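Local coordinates for protein soluble lytic murein transglycosylase (Pseudomonas aeruginosa, PDB 5OHU) that probably cleaves the glycan strands of peptidoglycan as a lytic transglycosylase, turning over the cell wall in both exolytic and endolytic fashion, at residues A[95-100]-A[123-128]; A[132-137]-A[164-169]. All coordinates share one frame; numbering follows the deposited sequence.

Contact 1. Residues A[95-100]-A[123-128]. With PO4 (phosphate ion), chain E.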
loop_
_atom_site.group_PDB
_atom_site.type_symbol
_atom_site.label_atom_id
_atom_site.label_comp_id
_atom_site.label_asym_id
_atom_site.label_seq_id
_atom_site.Cartn_x
_atom_site.Cartn_y
_atom_site.Cartn_z
ATOM N N ILE A 95 9.884 -17.475 -12.557
ATOM C CA ILE A 95 10.309 -17.564 -13.947
ATOM C C ILE A 95 10.822 -16.228 -14.471
ATOM O O ILE A 95 11.618 -16.200 -15.413
ATOM C CB ILE A 95 9.157 -18.101 -14.831
ATOM C CG1 ILE A 95 9.724 -18.755 -16.080
ATOM C CG2 ILE A 95 8.221 -16.987 -15.264
ATOM C CD1 ILE A 95 10.569 -19.967 -15.776
ATOM N N GLY A 96 10.398 -15.109 -13.880
ATOM C CA GLY A 96 10.916 -13.823 -14.316
ATOM C C GLY A 96 12.406 -13.645 -14.061
ATOM O O GLY A 96 13.099 -12.982 -14.842
ATOM N N TRP A 97 12.920 -14.212 -12.969
ATOM C CA TRP A 97 14.361 -14.135 -12.724
ATOM C C TRP A 97 15.126 -14.892 -13.795
ATOM O O TRP A 97 16.173 -14.432 -14.265
ATOM C CB TRP A 97 14.698 -14.678 -11.330
ATOM C CG TRP A 97 14.064 -13.865 -10.258
ATOM C CD1 TRP A 97 13.029 -14.242 -9.451
ATOM C CD2 TRP A 97 14.377 -12.513 -9.904
ATOM N NE1 TRP A 97 12.693 -13.218 -8.601
ATOM C CE2 TRP A 97 13.502 -12.143 -8.860
ATOM C CE3 TRP A 97 15.321 -11.584 -10.354
ATOM C CZ2 TRP A 97 13.540 -10.881 -8.262
ATOM C CZ3 TRP A 97 15.359 -10.327 -9.754
ATOM C CH2 TRP A 97 14.472 -9.991 -8.721
ATOM N N LEU A 98 14.603 -16.044 -14.211
ATOM C CA LEU A 98 15.225 -16.772 -15.304
ATOM C C LEU A 98 15.207 -15.952 -16.587
ATOM O O LEU A 98 16.184 -15.961 -17.346
ATOM C CB LEU A 98 14.528 -18.121 -15.504
ATOM C CG LEU A 98 14.934 -18.947 -16.737
ATOM C CD1 LEU A 98 16.438 -19.167 -16.800
ATOM C CD2 LEU A 98 14.194 -20.276 -16.795
ATOM N N LYS A 99 14.114 -15.231 -16.856
ATOM C CA LYS A 99 14.077 -14.460 -18.099
ATOM C C LYS A 99 15.037 -13.288 -18.032
ATOM O O LYS A 99 15.709 -12.970 -19.022
ATOM C CB LYS A 99 12.665 -13.963 -18.397
ATOM C CG LYS A 99 11.639 -15.076 -18.620
ATOM C CD LYS A 99 10.303 -14.500 -19.139
ATOM C CE LYS A 99 10.450 -13.926 -20.562
ATOM N NZ LYS A 99 9.126 -13.567 -21.208
ATOM N N LEU A 100 15.112 -12.633 -16.871
ATOM C CA LEU A 100 16.063 -11.544 -16.693
ATOM C C LEU A 100 17.480 -11.999 -17.012
ATOM O O LEU A 100 18.181 -11.382 -17.828
ATOM C CB LEU A 100 15.979 -11.015 -15.261
ATOM C CG LEU A 100 17.037 -9.994 -14.873
ATOM C CD1 LEU A 100 16.874 -8.737 -15.689
ATOM C CD2 LEU A 100 16.953 -9.694 -13.364
ATOM N N LEU A 123 7.516 -7.412 -17.090
ATOM C CA LEU A 123 8.391 -7.908 -16.038
ATOM C C LEU A 123 8.810 -6.805 -15.072
ATOM O O LEU A 123 9.185 -7.108 -13.938
ATOM C CB LEU A 123 9.621 -8.566 -16.648
ATOM C CG LEU A 123 9.328 -9.944 -17.242
ATOM C CD1 LEU A 123 10.525 -10.436 -18.019
ATOM C CD2 LEU A 123 8.906 -10.952 -16.144
ATOM N N ASN A 124 8.765 -5.541 -15.489
ATOM C CA ASN A 124 9.152 -4.423 -14.625
ATOM C C ASN A 124 10.608 -4.525 -14.175
ATOM O O ASN A 124 10.946 -4.192 -13.039
ATOM C CB ASN A 124 8.228 -4.312 -13.411
ATOM C CG ASN A 124 6.828 -3.955 -13.797
ATOM O OD1 ASN A 124 6.608 -3.040 -14.593
ATOM N ND2 ASN A 124 5.867 -4.687 -13.259
ATOM N N PHE A 125 11.477 -4.992 -15.068
ATOM C CA PHE A 125 12.918 -4.898 -14.869
ATOM C C PHE A 125 13.436 -3.735 -15.705
ATOM O O PHE A 125 13.487 -3.820 -16.936
ATOM C CB PHE A 125 13.621 -6.197 -15.246
ATOM C CG PHE A 125 13.360 -7.324 -14.296
ATOM C CD1 PHE A 125 13.702 -7.212 -12.958
ATOM C CD2 PHE A 125 12.789 -8.507 -14.746
ATOM C CE1 PHE A 125 13.477 -8.269 -12.078
ATOM C CE2 PHE A 125 12.561 -9.559 -13.876
ATOM C CZ PHE A 125 12.902 -9.444 -12.540
ATOM N N THR A 126 13.802 -2.642 -15.032
ATOM C CA THR A 126 14.378 -1.493 -15.720
ATOM C C THR A 126 15.563 -1.888 -16.599
ATOM O O THR A 126 15.763 -1.311 -17.672
ATOM C CB THR A 126 14.807 -0.447 -14.679
ATOM O OG1 THR A 126 13.662 -0.020 -13.941
ATOM C CG2 THR A 126 15.437 0.769 -15.340
ATOM N N GLU A 127 16.355 -2.872 -16.166
ATOM C CA GLU A 127 17.509 -3.295 -16.947
ATOM C C GLU A 127 17.097 -3.803 -18.326
ATOM O O GLU A 127 17.747 -3.495 -19.332
ATOM C CB GLU A 127 18.279 -4.370 -16.183
ATOM C CG GLU A 127 19.533 -4.851 -16.901
ATOM C CD GLU A 127 20.269 -5.947 -16.130
ATOM O OE1 GLU A 127 21.356 -6.355 -16.582
ATOM O OE2 GLU A 127 19.768 -6.397 -15.071
ATOM N N LEU A 128 16.018 -4.578 -18.395
ATOM C CA LEU A 128 15.561 -5.068 -19.690
ATOM C C LEU A 128 14.991 -3.935 -20.541
ATOM O O LEU A 128 15.230 -3.876 -21.754
ATOM C CB LEU A 128 14.519 -6.176 -19.493
ATOM C CG LEU A 128 14.916 -7.420 -18.711
ATOM C CD1 LEU A 128 13.690 -8.270 -18.448
ATOM C CD2 LEU A 128 15.978 -8.231 -19.461
HETATM P P PO4 E . 2.836 -3.185 -14.915
HETATM O O1 PO4 E . 2.636 -2.302 -13.704
HETATM O O2 PO4 E . 3.182 -4.587 -14.465
HETATM O O3 PO4 E . 3.954 -2.636 -15.771
HETATM O O4 PO4 E . 1.567 -3.219 -15.735
#

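Contact 2. Residues A[132-137]-A[164-169]. With PO4 (phosphate ion), chain F.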
loop_
_atom_site.group_PDB
_atom_site.type_symbol
_atom_site.label_atom_id
_atom_site.label_comp_id
_atom_site.label_asym_id
_atom_site.label_seq_id
_atom_site.Cartn_x
_atom_site.Cartn_y
_atom_site.Cartn_z
ATOM N N TYR A 132 16.173 -2.977 -24.134
ATOM C CA TYR A 132 15.229 -2.860 -25.245
ATOM C C TYR A 132 15.391 -1.533 -25.971
ATOM O O TYR A 132 15.332 -1.483 -27.207
ATOM C CB TYR A 132 13.795 -3.026 -24.747
ATOM C CG TYR A 132 12.767 -3.025 -25.848
ATOM C CD1 TYR A 132 12.789 -4.000 -26.856
ATOM C CD2 TYR A 132 11.769 -2.045 -25.883
ATOM C CE1 TYR A 132 11.832 -3.998 -27.874
ATOM C CE2 TYR A 132 10.801 -2.031 -26.883
ATOM C CZ TYR A 132 10.832 -3.009 -27.870
ATOM O OH TYR A 132 9.871 -2.978 -28.854
ATOM N N GLY A 133 15.595 -0.445 -25.222
ATOM C CA GLY A 133 15.923 0.820 -25.863
ATOM C C GLY A 133 17.158 0.726 -26.743
ATOM O O GLY A 133 17.182 1.263 -27.854
ATOM N N GLN A 134 18.195 0.035 -26.264
ATOM C CA GLN A 134 19.375 -0.196 -27.094
ATOM C C GLN A 134 19.001 -0.929 -28.375
ATOM O O GLN A 134 19.458 -0.571 -29.469
ATOM C CB GLN A 134 20.437 -0.992 -26.323
ATOM C CG GLN A 134 21.124 -0.230 -25.184
ATOM C CD GLN A 134 22.124 -1.086 -24.399
ATOM O OE1 GLN A 134 22.160 -1.041 -23.166
ATOM N NE2 GLN A 134 22.927 -1.880 -25.108
ATOM N N TYR A 135 18.162 -1.956 -28.262
ATOM C CA TYR A 135 17.715 -2.653 -29.461
ATOM C C TYR A 135 17.040 -1.689 -30.433
ATOM O O TYR A 135 17.274 -1.743 -31.647
ATOM C CB TYR A 135 16.756 -3.784 -29.095
ATOM C CG TYR A 135 16.027 -4.333 -30.300
ATOM C CD1 TYR A 135 16.591 -5.352 -31.065
ATOM C CD2 TYR A 135 14.801 -3.820 -30.692
ATOM C CE1 TYR A 135 15.951 -5.842 -32.171
ATOM C CE2 TYR A 135 14.141 -4.314 -31.802
ATOM C CZ TYR A 135 14.726 -5.314 -32.535
ATOM O OH TYR A 135 14.097 -5.833 -33.635
ATOM N N GLN A 136 16.153 -0.832 -29.921
ATOM C CA GLN A 136 15.477 0.111 -30.802
ATOM C C GLN A 136 16.473 1.052 -31.469
ATOM O O GLN A 136 16.366 1.313 -32.670
ATOM C CB GLN A 136 14.412 0.896 -30.035
ATOM C CG GLN A 136 13.315 0.018 -29.477
ATOM C CD GLN A 136 12.360 0.753 -28.567
ATOM O OE1 GLN A 136 11.145 0.658 -28.736
ATOM N NE2 GLN A 136 12.897 1.487 -27.589
ATOM N N LEU A 137 17.470 1.546 -30.722
ATOM C CA LEU A 137 18.419 2.477 -31.329
ATOM C C LEU A 137 19.211 1.807 -32.444
ATOM O O LEU A 137 19.444 2.413 -33.495
ATOM C CB LEU A 137 19.366 3.064 -30.279
ATOM C CG LEU A 137 18.728 4.070 -29.328
ATOM C CD1 LEU A 137 19.802 4.798 -28.540
ATOM C CD2 LEU A 137 17.890 5.030 -30.116
ATOM N N ASP A 164 22.836 3.223 -18.323
ATOM C CA ASP A 164 23.991 4.069 -18.607
ATOM C C ASP A 164 24.459 3.899 -20.049
ATOM O O ASP A 164 24.794 4.878 -20.727
ATOM C CB ASP A 164 25.124 3.746 -17.635
ATOM C CG ASP A 164 25.942 4.955 -17.292
ATOM O OD1 ASP A 164 25.475 5.757 -16.458
ATOM O OD2 ASP A 164 27.039 5.114 -17.871
ATOM N N THR A 165 24.454 2.664 -20.548
ATOM C CA THR A 165 24.811 2.427 -21.943
ATOM C C THR A 165 23.806 3.083 -22.888
ATOM O O THR A 165 24.181 3.738 -23.868
ATOM C CB THR A 165 24.883 0.926 -22.193
ATOM O OG1 THR A 165 26.027 0.402 -21.519
ATOM C CG2 THR A 165 24.977 0.630 -23.688
ATOM N N LEU A 166 22.515 2.914 -22.603
ATOM C CA LEU A 166 21.475 3.542 -23.412
ATOM C C LEU A 166 21.619 5.055 -23.401
ATOM O O LEU A 166 21.607 5.700 -24.458
ATOM C CB LEU A 166 20.101 3.137 -22.882
ATOM C CG LEU A 166 18.888 3.733 -23.600
ATOM C CD1 LEU A 166 18.806 3.216 -25.035
ATOM C CD2 LEU A 166 17.621 3.396 -22.842
ATOM N N PHE A 167 21.749 5.636 -22.203
ATOM C CA PHE A 167 21.910 7.080 -22.087
ATOM C C PHE A 167 23.131 7.541 -22.867
ATOM O O PHE A 167 23.083 8.568 -23.548
ATOM C CB PHE A 167 22.041 7.496 -20.615
ATOM C CG PHE A 167 20.848 7.128 -19.756
ATOM C CD1 PHE A 167 19.590 6.908 -20.327
ATOM C CD2 PHE A 167 21.001 6.997 -18.369
ATOM C CE1 PHE A 167 18.501 6.564 -19.536
ATOM C CE2 PHE A 167 19.933 6.672 -17.571
ATOM C CZ PHE A 167 18.661 6.451 -18.152
ATOM N N GLY A 168 24.236 6.785 -22.766
ATOM C CA GLY A 168 25.409 7.061 -23.586
ATOM C C GLY A 168 25.104 7.093 -25.073
ATOM O O GLY A 168 25.551 7.991 -25.793
ATOM N N LEU A 169 24.367 6.096 -25.569
ATOM C CA LEU A 169 24.007 6.115 -26.985
ATOM C C LEU A 169 23.129 7.312 -27.296
ATOM O O LEU A 169 23.302 7.982 -28.322
ATOM C CB LEU A 169 23.289 4.831 -27.372
ATOM C CG LEU A 169 24.138 3.578 -27.278
ATOM C CD1 LEU A 169 23.230 2.366 -27.446
ATOM C CD2 LEU A 169 25.229 3.613 -28.343
HETATM P P PO4 F . 9.767 -4.942 -32.427
HETATM O O1 PO4 F . 10.400 -4.155 -31.304
HETATM O O2 PO4 F . 10.827 -5.693 -33.200
HETATM O O3 PO4 F . 9.040 -4.006 -33.369
HETATM O O4 PO4 F . 8.783 -5.914 -31.823
#

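Contact 1. Residues A[95-100]-A[123-128]
Phe125 lies against Leu100 and Trp97, an example of how one aromatic ring can organise the meeting of a helix with the turn that leads into the next. Its ring is covered on both faces. On one, Leu100 CD2 sits over the centre, 4.0 Å from the ring centroid and 13° off the normal, a CH-pi contact; on the opposite face the carbonyl O of Leu123 is displaced toward the rim. Trp97 starts away from the turn but swings its indole back, so that Trp97 CZ3 comes to 3.6 Å from Phe125 CE1. The two ring planes stand at 54°, neither stacked nor edge-to-face. Gly96 has no side chain, and Leu123 CD2 rests against its backbone, 4.0 Å from Gly96 CA. CG of Leu100 stands anti to its backbone N (chi1 172°). Beyond it, Leu100 CD1 lies 3.8 Å from Leu128 CG. The same methyl lies 3.8 Å from Glu127 OE2; the other carboxylate oxygen, OE1, forms a salt bridge with Arg104. Lys99 likewise sends its ammonium group to the carbonyl of Tyr118. The charged ends thus find partners outside, and dispersion and CH-pi contacts carry the join.

Contact 2. Residues A[132-137]-A[164-169]
An alpha-helical solenoid brings Gly133 and Leu166 together here, where helices 126-138 and 161-172, separated in the chain by helix 142-153, lie side by side. Over the two segments the helices run in nearly the same direction, their axes 9.3 Å apart at the closest point and inclined by 29°. The pair illustrates a familiar rule of helical packing, that an apolar branch can reach the opposing backbone where a glycine leaves it uncovered. Leu166 is that branch. Its CG stands anti to the backbone N (chi1 179°), and from there the CD1 branch reaches across (chi2 66°) to 3.4 Å from Gly133 C and 3.5 Å from Gln134 N, pressed against the peptide link itself. Gln134 then closes one flank: its extended chain crosses Thr165 at about a right angle, with Gln134 CD 3.4 Å from Thr165 CG2, while Gln134 CG rests 4.0 Å from Leu169 CD1. A turn further along, the side chains of Leu137 and Leu169 pass alongside one another, pointing opposite ways.

Around this seam, helix 142-153 contributes Ser149 and Leu152 against Leu166, and Tyr146 against Leu137. The Cys130-Cys163 disulfide ties the same two helices covalently, just before the segments that touch here. On another side of helix 126-138, Tyr132 OH donates a hydrogen bond of 2.8 Å to O1 of a phosphate ion, probably from the crystallisation liquor, and that oxygen lies near the plane of the tyrosine ring at its edge. Back at the interface, a single methyl joins the leucines of both helices: Leu137 CD1 sits 4.0 Å from Leu166 CD1 and 3.7 Å from Leu169 CB.

Overall arrangement
The two contacts follow one another along the solenoid, with centres about 17 Å apart, and helix 126-138 serves both. Contact 1 uses its start, where Phe125 holds the N-cap position; contact 2 uses its later turns, and beyond adjoining in sequence the two do not touch. Helix 95-108 is thereby linked through helix 126-138 to helix 161-172, with Cys130, of the Cys130-Cys163 disulfide, lying between the two portions of helix 126-138 and Cys163 directly before 164-169. Both contacts lie on the same side of the chain's centre, contact 1 about 23 Å and contact 2 about 33 Å from it, centre to centre. Each has a phosphate ion nearby, but these probably come from the crystallisation liquor and do not identify a substrate site.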